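Local coordinates for oligopeptide-binding protein oppA (Lactococcus lactis, PDB 3DRF) that captures oligopeptides in a large cavity that shuts like a Venus fly-trap and serves the OppABCDF ABC transporter that imports them, at residues 431-434 and 435-438; 484-487 and 488-491; 277-280 and 281-284. All coordinates share one frame; numbering follows the deposited sequence.

Contact 1: 431-434 and 435-438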
ATOM      1  N   GLN A 431       7.701 -22.081 -16.197  1.00  9.15           N
ATOM      2  CA  GLN A 431       7.864 -22.598 -17.547  1.00  9.55           C
ATOM      3  C   GLN A 431       8.567 -21.587 -18.453  1.00  8.89           C
ATOM      4  O   GLN A 431       9.431 -21.956 -19.165  1.00  8.94           O
ATOM      5  CB  GLN A 431       6.483 -22.967 -18.116  1.00 10.33           C
ATOM      6  CG  GLN A 431       6.488 -23.357 -19.577  1.00 13.44           C
ATOM      7  CD  GLN A 431       5.101 -23.361 -20.218  1.00 16.20           C
ATOM      8  OE1 GLN A 431       4.092 -23.023 -19.622  1.00 16.93           O
ATOM      9  NE2 GLN A 431       5.075 -23.799 -21.468  1.00 18.02           N
ATOM     10  N   GLN A 432       8.231 -20.304 -18.390  1.00  8.41           N
ATOM     11  CA  GLN A 432       8.947 -19.326 -19.213  1.00  8.35           C
ATOM     12  C   GLN A 432      10.434 -19.222 -18.788  1.00  8.37           C
ATOM     13  O   GLN A 432      11.301 -19.137 -19.614  1.00  8.47           O
ATOM     14  CB  GLN A 432       8.283 -17.918 -19.158  1.00  8.53           C
ATOM     15  CG  GLN A 432       6.780 -17.875 -19.473  1.00  8.99           C
ATOM     16  CD  GLN A 432       6.402 -18.632 -20.757  1.00  9.49           C
ATOM     17  OE1 GLN A 432       6.937 -18.396 -21.791  1.00 10.00           O
ATOM     18  NE2 GLN A 432       5.476 -19.523 -20.622  1.00 11.43           N
ATOM     19  N   TRP A 433      10.688 -19.257 -17.495  1.00  7.79           N
ATOM     20  CA  TRP A 433      12.046 -19.177 -17.002  1.00  8.24           C
ATOM     21  C   TRP A 433      12.895 -20.414 -17.409  1.00  8.51           C
ATOM     22  O   TRP A 433      14.028 -20.281 -17.709  1.00  8.43           O
ATOM     23  CB  TRP A 433      11.973 -18.927 -15.472  1.00  8.01           C
ATOM     24  CG  TRP A 433      11.513 -17.479 -15.186  1.00  8.27           C
ATOM     25  CD1 TRP A 433      11.764 -16.416 -15.933  1.00  8.26           C
ATOM     26  CD2 TRP A 433      10.671 -17.036 -14.123  1.00  6.89           C
ATOM     27  NE1 TRP A 433      11.184 -15.293 -15.410  1.00  7.15           N
ATOM     28  CE2 TRP A 433      10.502 -15.650 -14.286  1.00  7.26           C
ATOM     29  CE3 TRP A 433      10.084 -17.663 -13.034  1.00  6.94           C
ATOM     30  CZ2 TRP A 433       9.755 -14.867 -13.396  1.00  7.45           C
ATOM     31  CZ3 TRP A 433       9.304 -16.879 -12.130  1.00  6.95           C
ATOM     32  CH2 TRP A 433       9.135 -15.499 -12.336  1.00  7.00           C
ATOM     33  N   LYS A 434      12.257 -21.569 -17.441  1.00  8.81           N
ATOM     34  CA  LYS A 434      12.930 -22.771 -17.962  1.00  9.54           C
ATOM     35  C   LYS A 434      13.360 -22.565 -19.435  1.00  9.52           C
ATOM     36  O   LYS A 434      14.415 -22.999 -19.805  1.00  9.88           O
ATOM     37  CB  LYS A 434      12.023 -23.978 -17.775  1.00  9.99           C
ATOM     38  CG  LYS A 434      12.656 -25.302 -18.292  1.00 11.83           C
ATOM     39  CD  LYS A 434      11.754 -26.477 -17.938  1.00 14.25           C
ATOM     40  CE  LYS A 434      12.387 -27.857 -18.317  1.00 16.38           C
ATOM     41  NZ  LYS A 434      11.351 -28.937 -18.229  1.00 19.96           N
ATOM     42  N   LYS A 435      12.535 -21.898 -20.231  1.00 10.14           N
ATOM     43  CA  LYS A 435      12.909 -21.575 -21.626  1.00 10.98           C
ATOM     44  C   LYS A 435      14.198 -20.775 -21.726  1.00 10.81           C
ATOM     45  O   LYS A 435      14.877 -20.867 -22.721  1.00 13.11           O
ATOM     46  CB  LYS A 435      11.803 -20.813 -22.384  1.00 11.12           C
ATOM     47  CG  LYS A 435      10.450 -21.545 -22.510  1.00 11.76           C
ATOM     48  CD  LYS A 435       9.391 -20.597 -23.137  1.00 11.87           C
ATOM     49  CE  LYS A 435       8.041 -21.238 -23.218  1.00 12.07           C
ATOM     50  NZ  LYS A 435       7.120 -20.325 -23.844  1.00 12.70           N
ATOM     51  N   ILE A 436      14.525 -19.989 -20.718  1.00 10.04           N
ATOM     52  CA  ILE A 436      15.799 -19.213 -20.736  1.00  9.60           C
ATOM     53  C   ILE A 436      16.894 -19.803 -19.846  1.00  9.04           C
ATOM     54  O   ILE A 436      17.848 -19.186 -19.588  1.00  9.58           O
ATOM     55  CB  ILE A 436      15.612 -17.695 -20.409  1.00  9.43           C
ATOM     56  CG1 ILE A 436      15.070 -17.517 -18.971  1.00  9.43           C
ATOM     57  CG2 ILE A 436      14.655 -16.992 -21.497  1.00 10.66           C
ATOM     58  CD1 ILE A 436      15.223 -16.093 -18.407  1.00 10.48           C
ATOM     59  N   GLY A 437      16.697 -21.026 -19.402  1.00  8.68           N
ATOM     60  CA  GLY A 437      17.694 -21.770 -18.648  1.00  8.56           C
ATOM     61  C   GLY A 437      17.865 -21.368 -17.184  1.00  8.45           C
ATOM     62  O   GLY A 437      18.862 -21.577 -16.605  1.00  8.52           O
ATOM     63  N   VAL A 438      16.778 -20.867 -16.629  1.00  8.73           N
ATOM     64  CA  VAL A 438      16.722 -20.514 -15.205  1.00  8.60           C
ATOM     65  C   VAL A 438      15.781 -21.492 -14.501  1.00  8.68           C
ATOM     66  O   VAL A 438      14.646 -21.638 -14.867  1.00  9.11           O
ATOM     67  CB  VAL A 438      16.222 -19.065 -15.032  1.00  8.72           C
ATOM     68  CG1 VAL A 438      16.167 -18.707 -13.505  1.00  8.85           C
ATOM     69  CG2 VAL A 438      17.171 -18.116 -15.797  1.00  9.56           C
TER
HETATM   70  O   HOH W   1       4.348 -20.851 -22.937  1.00 17.91           O

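Contact 2: 484-487 and 488-491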
ATOM      1  N   LEU A 484       7.812   3.656  -0.640  1.00  5.59           N
ATOM      2  CA  LEU A 484       8.056   2.275  -1.117  1.00  6.15           C
ATOM      3  C   LEU A 484       9.546   1.904  -1.198  1.00  6.17           C
ATOM      4  O   LEU A 484       9.892   0.778  -0.974  1.00  6.40           O
ATOM      5  CB  LEU A 484       7.452   2.112  -2.509  1.00  6.50           C
ATOM      6  CG  LEU A 484       5.928   2.295  -2.669  1.00  8.09           C
ATOM      7  CD1 LEU A 484       5.534   1.915  -4.087  1.00 10.08           C
ATOM      8  CD2 LEU A 484       5.098   1.434  -1.673  1.00 10.47           C
ATOM      9  N   PHE A 485      10.393   2.855  -1.573  1.00  5.14           N
ATOM     10  CA  PHE A 485      11.774   2.520  -1.986  1.00  5.16           C
ATOM     11  C   PHE A 485      12.904   3.300  -1.292  1.00  5.15           C
ATOM     12  O   PHE A 485      14.025   2.991  -1.485  1.00  6.06           O
ATOM     13  CB  PHE A 485      11.911   2.693  -3.488  1.00  5.43           C
ATOM     14  CG  PHE A 485      11.035   1.731  -4.273  1.00  5.50           C
ATOM     15  CD1 PHE A 485      11.183   0.354  -4.161  1.00  6.19           C
ATOM     16  CD2 PHE A 485      10.068   2.241  -5.085  1.00  6.03           C
ATOM     17  CE1 PHE A 485      10.356  -0.497  -4.852  1.00  6.46           C
ATOM     18  CE2 PHE A 485       9.192   1.385  -5.823  1.00  7.19           C
ATOM     19  CZ  PHE A 485       9.340   0.029  -5.698  1.00  6.83           C
ATOM     20  N   SER A 486      12.590   4.285  -0.474  1.00  5.41           N
ATOM     21  CA  SER A 486      13.683   5.057   0.168  1.00  5.22           C
ATOM     22  C   SER A 486      14.549   4.135   1.051  1.00  5.60           C
ATOM     23  O   SER A 486      14.111   3.165   1.607  1.00  5.98           O
ATOM     24  CB  SER A 486      13.157   6.295   0.945  1.00  5.81           C
ATOM     25  OG  SER A 486      12.387   5.932   2.105  1.00  5.98           O
ATOM     26  N   ALA A 487      15.804   4.536   1.158  1.00  5.41           N
ATOM     27  CA  ALA A 487      16.816   3.750   1.824  1.00  6.08           C
ATOM     28  C   ALA A 487      16.426   3.361   3.267  1.00  6.30           C
ATOM     29  O   ALA A 487      16.774   2.318   3.690  1.00  6.77           O
ATOM     30  CB  ALA A 487      18.145   4.506   1.813  1.00  7.31           C
ATOM     31  N   ALA A 488      15.729   4.260   3.961  1.00  5.74           N
ATOM     32  CA  ALA A 488      15.336   3.985   5.360  1.00  6.10           C
ATOM     33  C   ALA A 488      14.052   3.160   5.543  1.00  5.82           C
ATOM     34  O   ALA A 488      13.741   2.818   6.630  1.00  6.58           O
ATOM     35  CB  ALA A 488      15.159   5.310   6.104  1.00  7.18           C
ATOM     36  N   ALA A 489      13.349   2.843   4.463  1.00  5.72           N
ATOM     37  CA  ALA A 489      12.041   2.200   4.559  1.00  5.38           C
ATOM     38  C   ALA A 489      12.099   0.664   4.531  1.00  5.82           C
ATOM     39  O   ALA A 489      12.508   0.131   3.554  1.00  6.35           O
ATOM     40  CB  ALA A 489      11.175   2.650   3.330  1.00  6.65           C
ATOM     41  N   PRO A 490      11.542  -0.014   5.527  1.00  5.94           N
ATOM     42  CA  PRO A 490      11.383  -1.484   5.468  1.00  6.08           C
ATOM     43  C   PRO A 490      10.438  -1.937   4.329  1.00  5.85           C
ATOM     44  O   PRO A 490      10.469  -3.031   3.924  1.00  6.13           O
ATOM     45  CB  PRO A 490      10.710  -1.809   6.816  1.00  7.48           C
ATOM     46  CG  PRO A 490      11.158  -0.749   7.747  1.00  6.85           C
ATOM     47  CD  PRO A 490      11.173   0.529   6.858  1.00  5.88           C
ATOM     48  N   TYR A 491       9.647  -1.011   3.778  1.00  5.33           N
ATOM     49  CA  TYR A 491       8.788  -1.366   2.634  1.00  5.79           C
ATOM     50  C   TYR A 491       9.571  -1.629   1.306  1.00  5.44           C
ATOM     51  O   TYR A 491       9.024  -2.146   0.416  1.00  5.92           O
ATOM     52  CB  TYR A 491       7.754  -0.274   2.389  1.00  5.63           C
ATOM     53  CG  TYR A 491       6.487  -0.350   3.260  1.00  5.34           C
ATOM     54  CD1 TYR A 491       6.418  -1.118   4.407  1.00  6.09           C
ATOM     55  CD2 TYR A 491       5.384   0.404   2.923  1.00  6.11           C
ATOM     56  CE1 TYR A 491       5.257  -1.152   5.171  1.00  6.84           C
ATOM     57  CE2 TYR A 491       4.231   0.371   3.693  1.00  6.46           C
ATOM     58  CZ  TYR A 491       4.175  -0.394   4.811  1.00  5.18           C
ATOM     59  OH  TYR A 491       2.977  -0.410   5.558  1.00  6.29           O
TER

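Contact 3: 277-280 and 281-284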
ATOM      1  N   GLY A 277     -12.808  -5.495  -3.483  1.00  9.33           N
ATOM      2  CA  GLY A 277     -11.569  -6.246  -3.690  1.00  9.68           C
ATOM      3  C   GLY A 277     -11.631  -7.489  -4.549  1.00  9.94           C
ATOM      4  O   GLY A 277     -10.743  -8.265  -4.531  1.00 10.07           O
ATOM      5  N   MET A 278     -12.709  -7.643  -5.314  1.00  9.58           N
ATOM      6  CA  MET A 278     -12.833  -8.855  -6.126  1.00  9.59           C
ATOM      7  C   MET A 278     -11.826  -8.929  -7.259  1.00  9.65           C
ATOM      8  O   MET A 278     -11.568  -7.949  -7.886  1.00  9.68           O
ATOM      9  CB  MET A 278     -14.260  -9.001  -6.682  1.00  9.67           C
ATOM     10  CG  MET A 278     -15.272  -9.286  -5.581  1.00 10.09           C
ATOM     11  SD  MET A 278     -16.944  -9.585  -6.259  1.00 10.68           S
ATOM     12  CE  MET A 278     -16.728 -11.200  -7.064  1.00 10.69           C
ATOM     13  N   VAL A 279     -11.294 -10.125  -7.473  1.00  9.51           N
ATOM     14  CA  VAL A 279     -10.260 -10.384  -8.475  1.00 10.28           C
ATOM     15  C   VAL A 279     -10.811 -10.178  -9.915  1.00 10.18           C
ATOM     16  O   VAL A 279     -11.966 -10.405 -10.209  1.00 10.49           O
ATOM     17  CB  VAL A 279      -9.671 -11.813  -8.338  1.00 10.34           C
ATOM     18  CG1 VAL A 279      -8.748 -11.885  -7.092  1.00 11.80           C
ATOM     19  CG2 VAL A 279     -10.735 -12.922  -8.363  1.00 11.42           C
ATOM     20  N   SER A 280      -9.919  -9.783 -10.795  0.50 10.29           N
ATOM     21  CA  SER A 280     -10.258  -9.523 -12.189  0.50 10.41           C
ATOM     22  C   SER A 280     -10.851 -10.741 -12.906  0.50 10.32           C
ATOM     23  O   SER A 280     -11.687 -10.582 -13.786  0.50 10.19           O
ATOM     24  CB  SER A 280      -9.013  -9.055 -12.939  0.50 10.48           C
ATOM     25  OG  SER A 280      -8.557  -7.798 -12.448  0.50 10.73           O
ATOM     26  N   SER A 281     -10.453 -11.939 -12.499  1.00 10.22           N
ATOM     27  CA  SER A 281     -10.902 -13.164 -13.195  1.00 10.27           C
ATOM     28  C   SER A 281     -12.410 -13.442 -13.017  1.00 10.22           C
ATOM     29  O   SER A 281     -12.961 -14.182 -13.762  1.00 10.54           O
ATOM     30  CB  SER A 281     -10.111 -14.380 -12.758  1.00 10.86           C
ATOM     31  OG  SER A 281     -10.297 -14.633 -11.374  1.00 11.50           O
ATOM     32  N   GLN A 282     -13.031 -12.857 -12.005  1.00  9.56           N
ATOM     33  CA  GLN A 282     -14.460 -13.020 -11.761  1.00  9.60           C
ATOM     34  C   GLN A 282     -15.362 -11.971 -12.387  1.00  9.62           C
ATOM     35  O   GLN A 282     -16.524 -12.003 -12.244  1.00  9.30           O
ATOM     36  CB  GLN A 282     -14.678 -13.066 -10.216  1.00 10.36           C
ATOM     37  CG  GLN A 282     -14.075 -14.328  -9.557  1.00 10.05           C
ATOM     38  CD  GLN A 282     -14.071 -14.281  -8.067  1.00 11.90           C
ATOM     39  OE1 GLN A 282     -14.303 -13.277  -7.468  1.00 12.21           O
ATOM     40  NE2 GLN A 282     -13.780 -15.395  -7.488  1.00 12.59           N
ATOM     41  N   TYR A 283     -14.773 -11.014 -13.074  1.00  9.23           N
ATOM     42  CA  TYR A 283     -15.502  -9.852 -13.599  1.00  9.91           C
ATOM     43  C   TYR A 283     -16.675 -10.233 -14.524  1.00 10.15           C
ATOM     44  O   TYR A 283     -17.738  -9.679 -14.417  1.00 10.07           O
ATOM     45  CB  TYR A 283     -14.510  -8.919 -14.330  1.00 10.14           C
ATOM     46  CG  TYR A 283     -15.074  -7.573 -14.784  1.00 11.09           C
ATOM     47  CD1 TYR A 283     -15.840  -6.756 -13.931  1.00 11.69           C
ATOM     48  CD2 TYR A 283     -14.745  -7.060 -16.019  1.00 12.86           C
ATOM     49  CE1 TYR A 283     -16.281  -5.529 -14.325  1.00 13.98           C
ATOM     50  CE2 TYR A 283     -15.205  -5.834 -16.404  1.00 15.17           C
ATOM     51  CZ  TYR A 283     -15.968  -5.084 -15.564  1.00 14.61           C
ATOM     52  OH  TYR A 283     -16.409  -3.807 -15.933  1.00 16.92           O
ATOM     53  N   LYS A 284     -16.442 -11.197 -15.421  1.00 10.56           N
ATOM     54  CA  LYS A 284     -17.500 -11.594 -16.363  1.00 12.25           C
ATOM     55  C   LYS A 284     -18.659 -12.273 -15.601  1.00 12.03           C
ATOM     56  O   LYS A 284     -19.787 -11.997 -15.836  1.00 12.35           O
ATOM     57  CB  LYS A 284     -16.928 -12.484 -17.455  1.00 12.99           C
ATOM     58  CG  LYS A 284     -17.965 -12.826 -18.468  1.00 16.71           C
ATOM     59  CD  LYS A 284     -17.338 -13.450 -19.649  1.00 20.55           C
ATOM     60  CE  LYS A 284     -17.109 -12.507 -20.797  1.00 21.71           C
ATOM     61  NZ  LYS A 284     -16.506 -13.222 -21.993  1.00 21.33           N
TER

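Contact 1: 431-434 and 435-438
Trp433 and Val438 close a Schellman motif at the C-terminal end of helix 422-435: Val438 N donates to Trp433 O at 3.0 Å, and inside that loop Gly437 N donates to Lys434 O, also at 3.0 Å. Gly437, with a positive phi of 76°, is the C-prime residue that turns the chain off the helix toward strand 439-442. Trp433 O takes a second bond from Ile436 N at 3.1 Å, the two amides reaching it from opposite faces of its carbonyl plane.

This is the tight side. Ile436 turns CG1 between its own backbone N and carbonyl carbon (chi1 63°), which lays CG1 against Trp433 O and brings Ile436 CD1 to 4.3 Å from Trp433 CD1. The isoleucine also packs on helix 381-390, while the indole meets the ring of Tyr413 edge-to-face and gives its NE1 proton to Ile336 O.

The other side is looser and wetter at the lysine. Lys435 is exposed and runs out extended beyond CG beside Gln432, which is itself buried, touching Asn341 and Gln379, and whose bend at chi2 (-49°) brings its amide alongside the lysine. Lys435 NZ donates to Gln432 OE1 at 2.8 Å, tilted somewhat from the amide plane. A water ties the two ends together as well, accepting from Gln432 NE2 at 2.9 Å and from Lys435 NZ at 3.0 Å.

Contact 2: 484-487 and 488-491
Ser486 and Ala489 bracket a type I beta turn that reverses the chain just after the short helix 482-485, with Ala489 N donating to Ser486 O at 3.0 Å in a nearly straight bond (166°). The methyl of Ala489 folds back over Ser486, 3.4 Å from Ser486 O and 3.7 Å from Ser486 OG. That hydroxyl also bonds to Gln482 O, Asp138 N and Thr137 OG1, so the turn is tied to the 137-138 region.

The reversal brings Tyr491 back beside Leu484, and its side chain can be followed outward. Tyr491 CB lies 4.1 Å from Leu484 O. CG stands anti to the tyrosine's own carbonyl carbon (chi1 -83°), which swings the ring off beyond the turn. There the side chain packs on Arg135 and on the backbone of the bound peptide, and the ring meets that of Trp473 with the planes inclined at about 40°. Leu484 packs on a polar side chain of the same peptide, so both ends of this reversal help line the binding cavity. At the far tip, Tyr491 OH is hydrogen-bonded to Asn55 OD1.

Contact 3: 277-280 and 281-284
Val279 and Gln282 are joined across a 3-10 turn that winds the chain from strand 274-276 into helix 283-287. The backbone bonds come first, both of the i to i+3 kind: Gln282 N donates to Val279 O at 3.2 Å, and Tyr283 N to Ser280 O, again at 3.2 Å. Val279 O also accepts from Tyr545 OH, and Ser280 O from Asn351 ND2.

Next come the van der Waals contacts. Val279 places CG2 between its backbone N and carbonyl carbon, where Val279 CG2 touches Ser281 OG at 3.5 Å and Gln282 CD at 3.6 Å. The side chain of Tyr283 also starts out close to the turn, its CB 3.3 Å from Ser280 O, before its ring leads away to meet that of Tyr545. Met278, bent at chi3 (70°), crosses the glutamine at about a right angle and sets Met278 CE 3.2 Å from Gln282 OE1.

Polar side-chain bonds lead outward. Ser281 OG is held by Asp419 OD2, while the Gln282 amide is gripped at both ends, OE1 by Gln40 NE2 and NE2 by Thr260 O. A leucine in place of Gln282 would probably leave Gln40 NE2 and Thr260 O without these partners. Gln40 also serves the turn directly, its OE1 accepting from Val279 N.

Along the chain the order is contact 3, contact 1, contact 2, and none touches another: centres lie 29 to 31 Å apart, with nearest atoms about 17 or 18 Å apart. Each reverses or redirects the chain at a helix end, contact 3 leading into helix 283-287, contacts 1 and 2 following helices 422-435 and 482-485. The mixed eight-stranded sheet links them, since contact 1 packs on strand 407-414, contact 2 meets strand 468-474 through Trp473, and contact 3 leans on strand 536-549. Contact 1 is peripheral, whereas contact 2 reaches the peptide, and contact 3 joins this sheet to the five-stranded one, consistent with a place near the junction between lobes.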